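Local coordinates for FAD-binding oxidoreductase (Gulosibacter chungangensis, PDB 7PBG), which uses a covalently bound FAD to oxidise 4-alkylphenols, dehydrogenating 4-ethylphenol to 4-vinylphenol, at residues F283-W294 / H382-F390; F84-Y92 / W155-E164. All coordinates share one frame; numbering follows the deposited sequence.

Contact 1 of 2, residues F283-W294 / H382-F390; sequences FDAACVSKREEW and HSAAVFDWF. With FAD (flavin-adenine dinucleotide), chain C.
On the dimethylbenzene side of the flavin, helix 281-288 and the chain leading on to Trp294 pack on a 3-10 segment, 382-388, and the indole of Trp389, just after that segment, is sandwiched between Ala286 and Arg291. The methyl CB of Ala286 sits over one face of the indole, 4.0 Å from the centroid of its six-membered ring. Arg291 covers the opposite face, its CB 3.8 Å from the centroid of the five-membered ring. With CG anti to the backbone N (chi1 -179°), the indole swings into the gap between these two residues, and its CE3 meets Ser289 O in the ring plane. Trp294 approaches rim to rim, CD1 3.7 Å from Trp389 CH2; its own NE1 donates to Ser289 OG at 2.7 Å, in the plane of the indole. The direct hydrogen bond between the segments joins backbones: Arg291 N reaches Trp389 O at 2.9 Å, nearly straight (170°) and on a lone pair. Toward the flavin the packing is of smaller side chains. His382, its NE2 held by Glu366, brings CE1 to 3.8 Å from Cys287 CB. Cys287 SG lies 3.9 Å from Val386 CG1, while Val386 CG2 comes to 4.0 Å from C7M of FAD and Phe387 puts its ring edge on C8M. The residues touching the two flavin methyls thus adjoin a buried, mainly apolar layer, while one direct bond, two bridging waters and Asp426, shared by Trp389 NE1 and the Arg291 guanidinium, tie its polar end.

Contact 2 of 2, residues F84-Y92 / W155-E164; sequences FSGGRNLGY and WGSVMGNTME. With FAD (flavin-adenine dinucleotide), chain C.
Ser85 and Ser157 meet side by side, Ser85 CB 3.2 Å from Ser157 OG, in the diphosphate-binding part of the FAD_PCMH-type domain. Packing here is tight because Gly86 and Gly160 bring backbone up to the cofactor. Ser157 turns OG anti to its own N (chi1 165°) and N-caps helix 158-163, accepting from Gly160 N at 2.8 Å, with Pro128 O as the second partner of the hydroxyl, while its backbone N donates to O2P. From the other segment, Gly86 N and Gly87 N converge on O2A, the latter at 3.0 Å and almost straight (173°), and Arg88 N donates to O1P. Ser85 OG turns instead to the adenine, giving its proton to N7A at 2.7 Å. At the other end of the contact, Asn89 ND2 donates to Glu164 OE2 at 3.2 Å; OE2 lies near the amide plane of Asn89, whereas ND2 meets the carboxylate from above its plane. Arg477 grips both partners, and Lys518 takes the other oxygen of Glu164. The looser side lies at exposed Arg88, whose extended chain passes Trp155 obliquely, CD 3.5 Å from Trp155 CD1. Water fills in here: one molecule joins Arg88 NH1, Trp155 O and FAD O1P, and a second takes the indole N-H, 2.7 Å from Trp155 NE1, and links it with Arg88 O and FAD O2'. The diphosphate is therefore held mainly by backbone N-H groups from both segments, and the N-terminal end of the helix would probably add favourable electrostatics, whereas water completes the outer flank.

Overall arrangement
Contact 2 runs along the FAD from the adenine past the diphosphate to flavin O2, while contact 1 meets only the methyl edge of the flavin. Contact 2, about 7 Å from the chain centre, is polar, with the cofactor itself filling much of the space between its segments. Contact 1, with its centre about 20 Å out, is also largely buried, but there protein packs on protein through aromatic and aliphatic groups. Contact 2 lies in the FAD-binding domain; contact 1 joins a helix beside the eight-stranded sheet to the 3-10 segment before strand 393-402. Yet they meet directly: Phe387 packs on Trp155 and Leu90, and Ala384 on Trp155.

Contact 1 of 2, residues F283-W294 / H382-F390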
loop_
_atom_site.group_PDB
_atom_site.type_symbol
_atom_site.label_atom_id
_atom_site.label_comp_id
_atom_site.label_asym_id
_atom_site.label_seq_id
_atom_site.Cartn_x
_atom_site.Cartn_y
_atom_site.Cartn_z
ATOM N N PHE A 283 2.482 -27.222 -16.629
ATOM C CA PHE A 283 2.969 -26.737 -15.318
ATOM C C PHE A 283 2.639 -27.816 -14.296
ATOM O O PHE A 283 3.510 -28.271 -13.541
ATOM C CB PHE A 283 2.375 -25.357 -15.055
ATOM C CG PHE A 283 3.086 -24.539 -14.013
ATOM C CD1 PHE A 283 2.950 -23.170 -14.036
ATOM C CD2 PHE A 283 3.891 -25.120 -13.050
ATOM C CE1 PHE A 283 3.587 -22.391 -13.092
ATOM C CE2 PHE A 283 4.550 -24.337 -12.110
ATOM C CZ PHE A 283 4.344 -22.979 -12.095
ATOM N N ASP A 284 1.387 -28.288 -14.292
ATOM C CA ASP A 284 1.017 -29.321 -13.301
ATOM C C ASP A 284 1.850 -30.573 -13.542
ATOM O O ASP A 284 2.330 -31.177 -12.566
ATOM C CB ASP A 284 -0.480 -29.646 -13.317
ATOM C CG ASP A 284 -1.312 -28.966 -12.227
ATOM O OD1 ASP A 284 -0.761 -28.139 -11.423
ATOM O OD2 ASP A 284 -2.520 -29.303 -12.172
ATOM N N ALA A 285 1.945 -31.034 -14.780
ATOM C CA ALA A 285 2.718 -32.249 -15.108
ATOM C C ALA A 285 4.143 -32.116 -14.557
ATOM O O ALA A 285 4.645 -33.018 -13.905
ATOM C CB ALA A 285 2.691 -32.453 -16.606
ATOM N N ALA A 286 4.762 -30.970 -14.741
ATOM C CA ALA A 286 6.184 -30.799 -14.359
ATOM C C ALA A 286 6.376 -30.854 -12.827
ATOM O O ALA A 286 7.506 -31.095 -12.385
ATOM C CB ALA A 286 6.688 -29.530 -14.967
ATOM N N CYS A 287 5.291 -30.743 -12.041
ATOM C CA CYS A 287 5.342 -30.873 -10.578
ATOM C C CYS A 287 5.285 -32.317 -10.108
ATOM O O CYS A 287 5.609 -32.549 -8.921
ATOM C CB CYS A 287 4.262 -30.027 -9.921
ATOM S SG CYS A 287 4.550 -28.260 -10.192
ATOM N N VAL A 288 4.864 -33.250 -10.950
ATOM C CA VAL A 288 4.596 -34.656 -10.541
ATOM C C VAL A 288 5.187 -35.644 -11.527
ATOM O O VAL A 288 4.979 -36.838 -11.335
ATOM C CB VAL A 288 3.101 -34.955 -10.418
ATOM C CG1 VAL A 288 2.506 -34.218 -9.237
ATOM C CG2 VAL A 288 2.380 -34.686 -11.726
ATOM N N SER A 289 5.972 -35.172 -12.478
ATOM C CA SER A 289 6.542 -36.069 -13.502
ATOM C C SER A 289 7.691 -35.383 -14.221
ATOM O O SER A 289 7.797 -34.161 -14.146
ATOM C CB SER A 289 5.485 -36.500 -14.454
ATOM O OG SER A 289 5.078 -35.397 -15.290
ATOM N N LYS A 290 8.412 -36.160 -15.018
ATOM C CA LYS A 290 9.517 -35.675 -15.886
ATOM C C LYS A 290 9.056 -35.711 -17.344
ATOM O O LYS A 290 8.128 -36.446 -17.693
ATOM C CB LYS A 290 10.745 -36.568 -15.730
ATOM C CG LYS A 290 11.362 -36.544 -14.351
ATOM C CD LYS A 290 12.712 -37.245 -14.308
ATOM C CE LYS A 290 13.415 -37.019 -12.984
ATOM N NZ LYS A 290 12.549 -37.435 -11.859
ATOM N N ARG A 291 9.668 -34.867 -18.152
ATOM C CA ARG A 291 9.254 -34.647 -19.544
ATOM C C ARG A 291 9.190 -35.956 -20.312
ATOM O O ARG A 291 8.264 -36.160 -21.087
ATOM C CB ARG A 291 10.310 -33.788 -20.231
ATOM C CG ARG A 291 9.801 -33.127 -21.501
ATOM C CD ARG A 291 10.887 -32.289 -22.108
ATOM N NE ARG A 291 10.403 -31.372 -23.161
ATOM C CZ ARG A 291 10.355 -31.625 -24.460
ATOM N NH1 ARG A 291 10.762 -32.784 -24.948
ATOM N NH2 ARG A 291 9.894 -30.687 -25.284
ATOM N N GLU A 292 10.196 -36.825 -20.120
ATOM C CA GLU A 292 10.307 -38.068 -20.930
ATOM C C GLU A 292 9.153 -39.018 -20.598
ATOM O O GLU A 292 8.911 -39.963 -21.424
ATOM C CB GLU A 292 11.661 -38.712 -20.712
ATOM C CG GLU A 292 12.738 -37.951 -21.473
ATOM C CD GLU A 292 14.113 -38.573 -21.346
ATOM O OE1 GLU A 292 14.845 -38.502 -22.354
ATOM O OE2 GLU A 292 14.443 -39.158 -20.253
ATOM N N GLU A 293 8.450 -38.818 -19.479
ATOM C CA GLU A 293 7.279 -39.692 -19.172
ATOM C C GLU A 293 6.215 -39.459 -20.233
ATOM O O GLU A 293 5.344 -40.350 -20.450
ATOM C CB GLU A 293 6.742 -39.461 -17.765
ATOM C CG GLU A 293 7.722 -39.863 -16.670
ATOM C CD GLU A 293 7.245 -39.591 -15.259
ATOM O OE1 GLU A 293 7.982 -38.984 -14.469
ATOM O OE2 GLU A 293 6.153 -40.091 -14.908
ATOM N N TRP A 294 6.261 -38.314 -20.906
ATOM C CA TRP A 294 5.227 -37.897 -21.878
ATOM C C TRP A 294 5.752 -37.925 -23.311
ATOM O O TRP A 294 4.920 -38.206 -24.213
ATOM C CB TRP A 294 4.718 -36.492 -21.529
ATOM C CG TRP A 294 4.439 -36.401 -20.065
ATOM C CD1 TRP A 294 5.153 -35.740 -19.112
ATOM C CD2 TRP A 294 3.395 -37.104 -19.374
ATOM N NE1 TRP A 294 4.598 -35.926 -17.887
ATOM C CE2 TRP A 294 3.530 -36.774 -18.016
ATOM C CE3 TRP A 294 2.369 -37.951 -19.775
ATOM C CZ2 TRP A 294 2.663 -37.263 -17.053
ATOM C CZ3 TRP A 294 1.533 -38.471 -18.815
ATOM C CH2 TRP A 294 1.673 -38.126 -17.470
ATOM N N HIS A 382 6.940 -28.494 -3.215
ATOM C CA HIS A 382 6.374 -29.373 -4.255
ATOM C C HIS A 382 6.791 -28.892 -5.649
ATOM O O HIS A 382 7.226 -29.758 -6.411
ATOM C CB HIS A 382 4.859 -29.474 -4.074
ATOM C CG HIS A 382 4.266 -30.567 -4.886
ATOM N ND1 HIS A 382 3.580 -30.323 -6.074
ATOM C CD2 HIS A 382 4.293 -31.902 -4.697
ATOM C CE1 HIS A 382 3.177 -31.488 -6.572
ATOM N NE2 HIS A 382 3.638 -32.474 -5.758
ATOM N N SER A 383 6.702 -27.587 -5.964
ATOM C CA SER A 383 7.020 -27.009 -7.298
ATOM C C SER A 383 8.522 -27.087 -7.618
ATOM O O SER A 383 8.839 -26.855 -8.785
ATOM C CB SER A 383 6.533 -25.576 -7.461
ATOM O OG SER A 383 5.189 -25.498 -7.036
ATOM N N ALA A 384 9.387 -27.443 -6.668
ATOM C CA ALA A 384 10.832 -27.688 -6.897
ATOM C C ALA A 384 11.020 -28.887 -7.849
ATOM O O ALA A 384 12.025 -28.960 -8.564
ATOM C CB ALA A 384 11.567 -27.886 -5.590
ATOM N N ALA A 385 10.040 -29.759 -7.983
ATOM C CA ALA A 385 10.081 -30.860 -8.966
ATOM C C ALA A 385 10.254 -30.361 -10.408
ATOM O O ALA A 385 10.778 -31.115 -11.254
ATOM C CB ALA A 385 8.796 -31.636 -8.796
ATOM N N VAL A 386 9.856 -29.120 -10.722
ATOM C CA VAL A 386 9.988 -28.633 -12.111
ATOM C C VAL A 386 11.477 -28.604 -12.493
ATOM O O VAL A 386 11.764 -28.710 -13.685
ATOM C CB VAL A 386 9.313 -27.269 -12.365
ATOM C CG1 VAL A 386 7.865 -27.320 -11.967
ATOM C CG2 VAL A 386 10.032 -26.108 -11.714
ATOM N N PHE A 387 12.400 -28.495 -11.522
ATOM C CA PHE A 387 13.874 -28.478 -11.757
ATOM C C PHE A 387 14.351 -29.834 -12.302
ATOM O O PHE A 387 15.480 -29.945 -12.814
ATOM C CB PHE A 387 14.673 -28.106 -10.494
ATOM C CG PHE A 387 14.260 -26.825 -9.833
ATOM C CD1 PHE A 387 13.809 -25.772 -10.601
ATOM C CD2 PHE A 387 14.295 -26.674 -8.456
ATOM C CE1 PHE A 387 13.364 -24.609 -10.008
ATOM C CE2 PHE A 387 13.925 -25.476 -7.872
ATOM C CZ PHE A 387 13.440 -24.449 -8.653
ATOM N N ASP A 388 13.538 -30.872 -12.142
ATOM C CA ASP A 388 13.906 -32.244 -12.550
ATOM C C ASP A 388 13.152 -32.605 -13.823
ATOM O O ASP A 388 13.296 -33.739 -14.282
ATOM C CB ASP A 388 13.657 -33.275 -11.434
ATOM C CG ASP A 388 14.510 -33.047 -10.200
ATOM O OD1 ASP A 388 15.667 -32.635 -10.352
ATOM O OD2 ASP A 388 13.978 -33.212 -9.101
ATOM N N TRP A 389 12.392 -31.676 -14.417
ATOM C CA TRP A 389 11.599 -31.982 -15.642
ATOM C C TRP A 389 12.501 -32.577 -16.717
ATOM O O TRP A 389 12.092 -33.513 -17.408
ATOM C CB TRP A 389 10.981 -30.676 -16.117
ATOM C CG TRP A 389 10.116 -30.719 -17.330
ATOM C CD1 TRP A 389 10.329 -29.993 -18.461
ATOM C CD2 TRP A 389 8.864 -31.395 -17.527
ATOM N NE1 TRP A 389 9.343 -30.205 -19.361
ATOM C CE2 TRP A 389 8.390 -31.007 -18.801
ATOM C CE3 TRP A 389 8.066 -32.242 -16.751
ATOM C CZ2 TRP A 389 7.189 -31.478 -19.308
ATOM C CZ3 TRP A 389 6.876 -32.717 -17.249
ATOM C CH2 TRP A 389 6.455 -32.332 -18.526
ATOM N N PHE A 390 13.694 -32.001 -16.841
ATOM C CA PHE A 390 14.854 -32.608 -17.527
ATOM C C PHE A 390 16.097 -32.150 -16.770
ATOM O O PHE A 390 16.038 -31.216 -15.961
ATOM C CB PHE A 390 14.843 -32.241 -19.011
ATOM C CG PHE A 390 14.780 -30.763 -19.288
ATOM C CD1 PHE A 390 15.898 -29.979 -19.082
ATOM C CD2 PHE A 390 13.620 -30.172 -19.758
ATOM C CE1 PHE A 390 15.860 -28.624 -19.370
ATOM C CE2 PHE A 390 13.554 -28.812 -19.984
ATOM C CZ PHE A 390 14.685 -28.041 -19.811
HETATM P PA FAD C . 16.163 -12.699 -1.868
HETATM O O1A FAD C . 16.916 -13.328 -2.995
HETATM O O2A FAD C . 16.787 -12.702 -0.494
HETATM O O5B FAD C . 15.870 -11.208 -2.256
HETATM C C5B FAD C . 15.406 -10.846 -3.549
HETATM C C4B FAD C . 15.870 -9.436 -3.824
HETATM O O4B FAD C . 15.254 -8.502 -2.890
HETATM C C3B FAD C . 17.377 -9.179 -3.664
HETATM O O3B FAD C . 18.097 -9.568 -4.830
HETATM C C2B FAD C . 17.420 -7.682 -3.316
HETATM O O2B FAD C . 17.313 -6.923 -4.505
HETATM C C1B FAD C . 16.189 -7.542 -2.427
HETATM N N9A FAD C . 16.427 -7.780 -1.027
HETATM C C8A FAD C . 16.171 -8.934 -0.357
HETATM N N7A FAD C . 16.468 -8.845 0.906
HETATM C C5A FAD C . 17.004 -7.589 1.065
HETATM C C6A FAD C . 17.457 -6.897 2.192
HETATM N N6A FAD C . 17.531 -7.450 3.410
HETATM N N1A FAD C . 17.913 -5.639 1.998
HETATM C C2A FAD C . 17.833 -5.098 0.756
HETATM N N3A FAD C . 17.392 -5.646 -0.369
HETATM C C4A FAD C . 16.987 -6.912 -0.139
HETATM N N1 FAD C . 8.068 -15.809 -6.403
HETATM C C2 FAD C . 6.949 -15.371 -5.855
HETATM O O2 FAD C . 6.882 -14.218 -5.354
HETATM N N3 FAD C . 5.867 -16.164 -5.731
HETATM C C4 FAD C . 5.821 -17.430 -6.239
HETATM O O4 FAD C . 4.820 -18.143 -6.031
HETATM C C4X FAD C . 6.953 -17.917 -6.865
HETATM N N5 FAD C . 6.901 -19.123 -7.366
HETATM C C5X FAD C . 8.045 -19.584 -7.970
HETATM C C6 FAD C . 8.024 -20.885 -8.493
HETATM C C7 FAD C . 9.143 -21.456 -9.068
HETATM C C7M FAD C . 9.073 -22.871 -9.603
HETATM C C8 FAD C . 10.335 -20.701 -9.113
HETATM C C8M FAD C . 11.574 -21.276 -9.728
HETATM C C9 FAD C . 10.358 -19.407 -8.633
HETATM C C9A FAD C . 9.229 -18.817 -8.036
HETATM N N10 FAD C . 9.236 -17.537 -7.488
HETATM C C10 FAD C . 8.094 -17.048 -6.870
HETATM C "C1'" FAD C . 10.467 -16.705 -7.444
HETATM C "C2'" FAD C . 11.306 -16.922 -6.175
HETATM O "O2'" FAD C . 11.408 -18.349 -5.846
HETATM C "C3'" FAD C . 10.759 -16.246 -4.901
HETATM O "O3'" FAD C . 10.316 -14.944 -5.194
HETATM C "C4'" FAD C . 11.734 -16.174 -3.718
HETATM O "O4'" FAD C . 11.005 -16.058 -2.486
HETATM C "C5'" FAD C . 12.686 -15.018 -3.867
HETATM O "O5'" FAD C . 13.958 -15.293 -3.265
HETATM P P FAD C . 14.269 -14.892 -1.752
HETATM O O1P FAD C . 15.426 -15.719 -1.279
HETATM O O2P FAD C . 12.974 -14.995 -1.012
HETATM O O3P FAD C . 14.697 -13.353 -1.834
HETATM O O HOH W 1 10.069 -33.339 -12.671
HETATM O O HOH W 2 12.761 -35.750 -18.950
#

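Contact 2 of 2, residues F84-Y92 / W155-E164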
loop_
_atom_site.group_PDB
_atom_site.type_symbol
_atom_site.label_atom_id
_atom_site.label_comp_id
_atom_site.label_asym_id
_atom_site.label_seq_id
_atom_site.Cartn_x
_atom_site.Cartn_y
_atom_site.Cartn_z
ATOM N N PHE A 84 21.031 -9.151 0.199
ATOM C CA PHE A 84 19.816 -9.970 0.029
ATOM C C PHE A 84 19.638 -10.764 1.299
ATOM O O PHE A 84 20.544 -10.855 2.129
ATOM C CB PHE A 84 19.952 -10.878 -1.203
ATOM C CG PHE A 84 21.251 -11.630 -1.323
ATOM C CD1 PHE A 84 21.492 -12.823 -0.636
ATOM C CD2 PHE A 84 22.282 -11.099 -2.075
ATOM C CE1 PHE A 84 22.717 -13.463 -0.736
ATOM C CE2 PHE A 84 23.505 -11.741 -2.159
ATOM C CZ PHE A 84 23.721 -12.922 -1.502
ATOM N N SER A 85 18.446 -11.300 1.426
ATOM C CA SER A 85 18.015 -12.043 2.617
ATOM C C SER A 85 18.400 -13.511 2.504
ATOM O O SER A 85 19.205 -13.972 3.343
ATOM C CB SER A 85 16.558 -11.813 2.830
ATOM O OG SER A 85 16.333 -10.460 3.116
ATOM N N GLY A 86 17.733 -14.248 1.617
ATOM C CA GLY A 86 17.997 -15.663 1.355
ATOM C C GLY A 86 18.863 -15.846 0.124
ATOM O O GLY A 86 19.611 -16.854 0.074
ATOM N N GLY A 87 18.768 -14.939 -0.838
ATOM C CA GLY A 87 19.514 -15.057 -2.104
ATOM C C GLY A 87 18.997 -16.170 -3.011
ATOM O O GLY A 87 19.769 -16.693 -3.811
ATOM N N ARG A 88 17.752 -16.593 -2.837
ATOM C CA ARG A 88 17.124 -17.632 -3.674
ATOM C C ARG A 88 16.130 -17.014 -4.666
ATOM O O ARG A 88 15.109 -17.674 -4.960
ATOM C CB ARG A 88 16.536 -18.714 -2.765
ATOM C CG ARG A 88 17.593 -19.367 -1.888
ATOM C CD ARG A 88 17.069 -20.410 -0.939
ATOM N NE ARG A 88 18.141 -20.907 -0.087
ATOM C CZ ARG A 88 18.626 -20.304 0.999
ATOM N NH1 ARG A 88 18.095 -19.184 1.465
ATOM N NH2 ARG A 88 19.647 -20.851 1.640
ATOM N N ASN A 89 16.472 -15.870 -5.253
ATOM C CA ASN A 89 15.581 -15.171 -6.225
ATOM C C ASN A 89 15.694 -15.866 -7.596
ATOM O O ASN A 89 15.968 -15.192 -8.588
ATOM C CB ASN A 89 15.900 -13.690 -6.219
ATOM C CG ASN A 89 14.786 -12.825 -6.780
ATOM O OD1 ASN A 89 13.600 -13.198 -6.722
ATOM N ND2 ASN A 89 15.151 -11.673 -7.313
ATOM N N LEU A 90 15.471 -17.184 -7.628
ATOM C CA LEU A 90 15.557 -18.004 -8.841
ATOM C C LEU A 90 14.579 -17.466 -9.869
ATOM O O LEU A 90 13.402 -17.192 -9.513
ATOM C CB LEU A 90 15.240 -19.457 -8.505
ATOM C CG LEU A 90 16.263 -20.134 -7.605
ATOM C CD1 LEU A 90 15.753 -21.518 -7.311
ATOM C CD2 LEU A 90 17.655 -20.168 -8.220
ATOM N N GLY A 91 15.067 -17.340 -11.101
ATOM C CA GLY A 91 14.306 -16.834 -12.247
ATOM C C GLY A 91 14.453 -15.345 -12.443
ATOM O O GLY A 91 13.934 -14.829 -13.487
ATOM N N TYR A 92 15.150 -14.671 -11.496
ATOM C CA TYR A 92 15.320 -13.204 -11.488
ATOM C C TYR A 92 16.783 -12.876 -11.204
ATOM O O TYR A 92 17.093 -11.693 -11.059
ATOM C CB TYR A 92 14.363 -12.565 -10.481
ATOM C CG TYR A 92 12.909 -12.803 -10.830
ATOM C CD1 TYR A 92 12.256 -12.104 -11.842
ATOM C CD2 TYR A 92 12.150 -13.600 -10.011
ATOM C CE1 TYR A 92 10.904 -12.332 -12.112
ATOM C CE2 TYR A 92 10.810 -13.829 -10.253
ATOM C CZ TYR A 92 10.166 -13.132 -11.266
ATOM O OH TYR A 92 8.853 -13.411 -11.465
ATOM N N TRP A 155 11.762 -22.312 1.042
ATOM C CA TRP A 155 13.074 -21.693 1.331
ATOM C C TRP A 155 13.067 -20.197 1.009
ATOM O O TRP A 155 14.111 -19.546 1.294
ATOM C CB TRP A 155 14.191 -22.391 0.523
ATOM C CG TRP A 155 14.044 -22.436 -0.965
ATOM C CD1 TRP A 155 13.878 -21.397 -1.855
ATOM C CD2 TRP A 155 14.148 -23.627 -1.784
ATOM N NE1 TRP A 155 13.902 -21.851 -3.142
ATOM C CE2 TRP A 155 14.006 -23.220 -3.131
ATOM C CE3 TRP A 155 14.312 -24.989 -1.508
ATOM C CZ2 TRP A 155 14.059 -24.121 -4.195
ATOM C CZ3 TRP A 155 14.329 -25.887 -2.562
ATOM C CH2 TRP A 155 14.238 -25.454 -3.882
ATOM N N GLY A 156 12.007 -19.673 0.402
ATOM C CA GLY A 156 11.869 -18.225 0.167
ATOM C C GLY A 156 11.956 -17.454 1.473
ATOM O O GLY A 156 11.459 -17.939 2.500
ATOM N N SER A 157 12.644 -16.320 1.486
ATOM C CA SER A 157 12.728 -15.382 2.638
ATOM C C SER A 157 11.454 -14.544 2.783
ATOM O O SER A 157 10.992 -13.891 1.784
ATOM C CB SER A 157 13.945 -14.475 2.507
ATOM O OG SER A 157 13.832 -13.384 3.390
ATOM N N VAL A 158 10.837 -14.526 3.959
ATOM C CA VAL A 158 9.617 -13.689 4.158
ATOM C C VAL A 158 9.946 -12.267 3.744
ATOM O O VAL A 158 9.184 -11.648 2.931
ATOM C CB VAL A 158 9.116 -13.814 5.602
ATOM C CG1 VAL A 158 7.875 -12.956 5.864
ATOM C CG2 VAL A 158 8.893 -15.254 5.971
ATOM N N MET A 159 11.104 -11.789 4.173
ATOM C CA MET A 159 11.550 -10.403 3.897
ATOM C C MET A 159 11.961 -10.255 2.439
ATOM O O MET A 159 11.545 -9.263 1.729
ATOM C CB MET A 159 12.717 -10.051 4.810
ATOM C CG MET A 159 13.193 -8.674 4.575
ATOM S SD MET A 159 14.676 -8.272 5.511
ATOM C CE MET A 159 13.975 -8.255 7.162
ATOM N N GLY A 160 12.818 -11.160 1.979
ATOM C CA GLY A 160 13.395 -11.036 0.629
ATOM C C GLY A 160 12.322 -11.083 -0.442
ATOM O O GLY A 160 12.321 -10.285 -1.385
ATOM N N ASN A 161 11.345 -11.982 -0.296
ATOM C CA ASN A 161 10.261 -12.087 -1.285
ATOM C C ASN A 161 9.509 -10.750 -1.298
ATOM O O ASN A 161 9.171 -10.244 -2.377
ATOM C CB ASN A 161 9.376 -13.273 -0.914
ATOM C CG ASN A 161 8.235 -13.427 -1.880
ATOM O OD1 ASN A 161 7.206 -12.728 -1.759
ATOM N ND2 ASN A 161 8.412 -14.331 -2.824
ATOM N N THR A 162 9.209 -10.209 -0.117
ATOM C CA THR A 162 8.481 -8.939 0.031
ATOM C C THR A 162 9.217 -7.859 -0.743
ATOM O O THR A 162 8.509 -7.043 -1.390
ATOM C CB THR A 162 8.219 -8.609 1.503
ATOM O OG1 THR A 162 7.426 -9.651 2.070
ATOM C CG2 THR A 162 7.460 -7.328 1.676
ATOM N N MET A 163 10.538 -7.788 -0.596
ATOM C CA MET A 163 11.335 -6.692 -1.222
ATOM C C MET A 163 11.268 -6.779 -2.753
ATOM O O MET A 163 11.597 -5.761 -3.416
ATOM C CB MET A 163 12.804 -6.726 -0.825
ATOM C CG MET A 163 13.074 -6.816 0.633
ATOM S SD MET A 163 12.949 -5.256 1.442
ATOM C CE MET A 163 14.304 -4.259 0.799
ATOM N N GLU A 164 10.865 -7.912 -3.325
ATOM C CA GLU A 164 10.660 -8.080 -4.782
ATOM C C GLU A 164 9.192 -7.879 -5.179
ATOM O O GLU A 164 8.867 -8.149 -6.331
ATOM C CB GLU A 164 11.103 -9.480 -5.224
ATOM C CG GLU A 164 12.597 -9.540 -5.423
ATOM C CD GLU A 164 13.043 -8.907 -6.740
ATOM O OE1 GLU A 164 13.597 -7.771 -6.689
ATOM O OE2 GLU A 164 12.866 -9.563 -7.822
HETATM P PA FAD C . 16.163 -12.699 -1.868
HETATM O O1A FAD C . 16.916 -13.328 -2.995
HETATM O O2A FAD C . 16.787 -12.702 -0.494
HETATM O O5B FAD C . 15.870 -11.208 -2.256
HETATM C C5B FAD C . 15.406 -10.846 -3.549
HETATM C C4B FAD C . 15.870 -9.436 -3.824
HETATM O O4B FAD C . 15.254 -8.502 -2.890
HETATM C C3B FAD C . 17.377 -9.179 -3.664
HETATM O O3B FAD C . 18.097 -9.568 -4.830
HETATM C C2B FAD C . 17.420 -7.682 -3.316
HETATM O O2B FAD C . 17.313 -6.923 -4.505
HETATM C C1B FAD C . 16.189 -7.542 -2.427
HETATM N N9A FAD C . 16.427 -7.780 -1.027
HETATM C C8A FAD C . 16.171 -8.934 -0.357
HETATM N N7A FAD C . 16.468 -8.845 0.906
HETATM C C5A FAD C . 17.004 -7.589 1.065
HETATM C C6A FAD C . 17.457 -6.897 2.192
HETATM N N6A FAD C . 17.531 -7.450 3.410
HETATM N N1A FAD C . 17.913 -5.639 1.998
HETATM C C2A FAD C . 17.833 -5.098 0.756
HETATM N N3A FAD C . 17.392 -5.646 -0.369
HETATM C C4A FAD C . 16.987 -6.912 -0.139
HETATM N N1 FAD C . 8.068 -15.809 -6.403
HETATM C C2 FAD C . 6.949 -15.371 -5.855
HETATM O O2 FAD C . 6.882 -14.218 -5.354
HETATM N N3 FAD C . 5.867 -16.164 -5.731
HETATM C C4 FAD C . 5.821 -17.430 -6.239
HETATM O O4 FAD C . 4.820 -18.143 -6.031
HETATM C C4X FAD C . 6.953 -17.917 -6.865
HETATM N N5 FAD C . 6.901 -19.123 -7.366
HETATM C C5X FAD C . 8.045 -19.584 -7.970
HETATM C C6 FAD C . 8.024 -20.885 -8.493
HETATM C C7 FAD C . 9.143 -21.456 -9.068
HETATM C C7M FAD C . 9.073 -22.871 -9.603
HETATM C C8 FAD C . 10.335 -20.701 -9.113
HETATM C C8M FAD C . 11.574 -21.276 -9.728
HETATM C C9 FAD C . 10.358 -19.407 -8.633
HETATM C C9A FAD C . 9.229 -18.817 -8.036
HETATM N N10 FAD C . 9.236 -17.537 -7.488
HETATM C C10 FAD C . 8.094 -17.048 -6.870
HETATM C "C1'" FAD C . 10.467 -16.705 -7.444
HETATM C "C2'" FAD C . 11.306 -16.922 -6.175
HETATM O "O2'" FAD C . 11.408 -18.349 -5.846
HETATM C "C3'" FAD C . 10.759 -16.246 -4.901
HETATM O "O3'" FAD C . 10.316 -14.944 -5.194
HETATM C "C4'" FAD C . 11.734 -16.174 -3.718
HETATM O "O4'" FAD C . 11.005 -16.058 -2.486
HETATM C "C5'" FAD C . 12.686 -15.018 -3.867
HETATM O "O5'" FAD C . 13.958 -15.293 -3.265
HETATM P P FAD C . 14.269 -14.892 -1.752
HETATM O O1P FAD C . 15.426 -15.719 -1.279
HETATM O O2P FAD C . 12.974 -14.995 -1.012
HETATM O O3P FAD C . 14.697 -13.353 -1.834
HETATM O O HOH W 3 15.726 -17.716 0.618
HETATM O O HOH W 4 13.541 -19.943 -5.042
#